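Local coordinates for protein putative DD-carboxypeptidase TP_0574 (Treponema pallidum, PDB 1O75) that has zinc-stimulated carboxypeptidase activity on synthetic depsipeptides, binds penicillin, and possibly acts as a D,D-carboxypeptidase that decreases peptidoglycan cross-linking, at residues L45-F50 and N299-R304. The protein carries 2 engineered substitutions. Sequence-based numbering, arbitrary orientation.
Sequences LDAGMF and NYGFDR
Arg304 reaches across to the backbone of 45-50 and grips Asp46 O with two nitrogens. Arg304 NH1 and NH2 both bond to Asp46 O, at 3.0 Å each, and this oxygen lies close to the guanidinium plane. The NH2 bond almost continues the line of the carbonyl, while NH1 arrives well out of the carbonyl plane. The chain of Arg304 is extended from CG to NE, which carries the guanidinium to Asp46. NH1 also makes a weak bond to Gly48 O, which accepts from Arg304 N as well. The Asp46 carboxylate adds a long salt bridge, Asp46 OD1 to Arg304 NH1 at 3.5 Å, its plane turned 55° from the guanidinium. Both charges have further partners: Lys279 for Asp46 and Asp283 for Arg304. The CD of Arg304 lies over one face of the Phe50 ring.

The Phe302 ring is sandwiched. Ala47 CA sits over one face in a CH-pi contact, 3.8 Å from the centroid of the Phe302 ring, with Asp46 O nearer the rim. Asn299 CB covers the opposite face. Asp303 N bonds to Ala47 O at 2.8 Å, almost straight (169°).

Asn299 to Phe302 form a type I beta turn, and Asn299 OD1 closes an Asx turn with Gly301 N. This is loop-to-loop packing between the domain a and domain C family regions: Arg304 and backbone bonds join the loop between helix 17-25 and strand 53-56 to that between strands 293-298 and 311-319.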
loop_
_atom_site.group_PDB
_atom_site.type_symbol
_atom_site.label_atom_id
_atom_site.label_comp_id
_atom_site.label_asym_id
_atom_site.label_seq_id
_atom_site.Cartn_x
_atom_site.Cartn_y
_atom_site.Cartn_z
ATOM N N LEU B 45 -10.423 5.621 -22.016
ATOM C CA LEU B 45 -9.099 6.125 -21.708
ATOM C C LEU B 45 -9.065 7.504 -22.347
ATOM O O LEU B 45 -9.832 7.772 -23.270
ATOM C CB LEU B 45 -8.029 5.224 -22.322
ATOM C CG LEU B 45 -8.013 3.803 -21.764
ATOM C CD1 LEU B 45 -6.940 2.979 -22.454
ATOM C CD2 LEU B 45 -7.786 3.858 -20.247
ATOM N N ASP B 46 -8.215 8.392 -21.837
ATOM C CA ASP B 46 -8.066 9.733 -22.416
ATOM C C ASP B 46 -6.971 9.498 -23.458
ATOM O O ASP B 46 -5.793 9.691 -23.183
ATOM C CB ASP B 46 -7.572 10.735 -21.366
ATOM C CG ASP B 46 -7.268 12.106 -21.960
ATOM O OD1 ASP B 46 -7.268 12.248 -23.208
ATOM O OD2 ASP B 46 -7.025 13.049 -21.175
ATOM N N ALA B 47 -7.371 9.087 -24.653
ATOM C CA ALA B 47 -6.421 8.754 -25.704
ATOM C C ALA B 47 -6.118 9.839 -26.725
ATOM O O ALA B 47 -5.494 9.564 -27.744
ATOM C CB ALA B 47 -6.904 7.488 -26.420
ATOM N N GLY B 48 -6.536 11.067 -26.459
ATOM C CA GLY B 48 -6.296 12.134 -27.413
ATOM C C GLY B 48 -5.037 12.940 -27.190
ATOM O O GLY B 48 -3.996 12.420 -26.771
ATOM N N MET B 49 -5.143 14.221 -27.505
ATOM C CA MET B 49 -4.048 15.154 -27.354
ATOM C C MET B 49 -4.096 15.840 -25.987
ATOM O O MET B 49 -4.163 15.149 -24.972
ATOM C CB MET B 49 -4.077 16.163 -28.508
ATOM C CG MET B 49 -3.723 15.512 -29.881
ATOM S SD MET B 49 -2.000 14.834 -29.921
ATOM C CE MET B 49 -1.060 16.366 -29.951
ATOM N N PHE B 50 -4.064 17.170 -25.939
ATOM C CA PHE B 50 -4.041 17.855 -24.652
ATOM C C PHE B 50 -5.285 18.606 -24.177
ATOM O O PHE B 50 -5.201 19.428 -23.256
ATOM C CB PHE B 50 -2.816 18.778 -24.583
ATOM C CG PHE B 50 -1.509 18.015 -24.599
ATOM C CD1 PHE B 50 -0.903 17.665 -25.807
ATOM C CD2 PHE B 50 -0.942 17.568 -23.399
ATOM C CE1 PHE B 50 0.261 16.870 -25.817
ATOM C CE2 PHE B 50 0.216 16.774 -23.391
ATOM C CZ PHE B 50 0.816 16.426 -24.598
ATOM N N ASN B 299 0.597 4.966 -22.870
ATOM C CA ASN B 299 -0.152 4.047 -23.728
ATOM C C ASN B 299 0.310 4.447 -25.118
ATOM O O ASN B 299 0.034 5.548 -25.564
ATOM C CB ASN B 299 -1.665 4.232 -23.621
ATOM C CG ASN B 299 -2.414 3.241 -24.492
ATOM O OD1 ASN B 299 -2.313 3.289 -25.720
ATOM N ND2 ASN B 299 -3.160 2.330 -23.862
ATOM N N TYR B 300 1.013 3.547 -25.797
ATOM C CA TYR B 300 1.567 3.869 -27.113
ATOM C C TYR B 300 0.533 4.307 -28.135
ATOM O O TYR B 300 0.866 4.944 -29.128
ATOM C CB TYR B 300 2.357 2.668 -27.640
ATOM C CG TYR B 300 3.402 2.180 -26.654
ATOM C CD1 TYR B 300 3.533 0.818 -26.363
ATOM C CD2 TYR B 300 4.265 3.088 -26.008
ATOM C CE1 TYR B 300 4.492 0.362 -25.457
ATOM C CE2 TYR B 300 5.232 2.643 -25.105
ATOM C CZ TYR B 300 5.339 1.278 -24.836
ATOM O OH TYR B 300 6.297 0.830 -23.956
ATOM N N GLY B 301 -0.732 3.981 -27.882
ATOM C CA GLY B 301 -1.775 4.343 -28.830
ATOM C C GLY B 301 -2.432 5.694 -28.644
ATOM O O GLY B 301 -3.281 6.066 -29.446
ATOM N N PHE B 302 -2.068 6.445 -27.599
ATOM C CA PHE B 302 -2.676 7.757 -27.389
ATOM C C PHE B 302 -2.114 8.731 -28.405
ATOM O O PHE B 302 -0.942 8.653 -28.758
ATOM C CB PHE B 302 -2.376 8.296 -25.986
ATOM C CG PHE B 302 -3.054 7.533 -24.855
ATOM C CD1 PHE B 302 -3.960 6.497 -25.108
ATOM C CD2 PHE B 302 -2.792 7.883 -23.529
ATOM C CE1 PHE B 302 -4.596 5.819 -24.045
ATOM C CE2 PHE B 302 -3.408 7.230 -22.472
ATOM C CZ PHE B 302 -4.319 6.188 -22.725
ATOM N N ASP B 303 -2.926 9.669 -28.867
ATOM C CA ASP B 303 -2.423 10.625 -29.849
ATOM C C ASP B 303 -1.239 11.442 -29.348
ATOM O O ASP B 303 -0.325 11.749 -30.126
ATOM C CB ASP B 303 -3.521 11.581 -30.302
ATOM C CG ASP B 303 -4.652 10.876 -31.038
ATOM O OD1 ASP B 303 -4.441 9.765 -31.577
ATOM O OD2 ASP B 303 -5.754 11.450 -31.072
ATOM N N ARG B 304 -1.236 11.803 -28.056
ATOM C CA ARG B 304 -0.127 12.599 -27.545
ATOM C C ARG B 304 1.178 11.820 -27.437
ATOM O O ARG B 304 2.218 12.403 -27.129
ATOM C CB ARG B 304 -0.477 13.232 -26.187
ATOM C CG ARG B 304 -0.784 12.257 -25.028
ATOM C CD ARG B 304 -1.290 13.061 -23.773
ATOM N NE ARG B 304 -1.797 12.155 -22.737
ATOM C CZ ARG B 304 -2.995 11.569 -22.772
ATOM N NH1 ARG B 304 -3.824 11.817 -23.773
ATOM N NH2 ARG B 304 -3.336 10.660 -21.856
#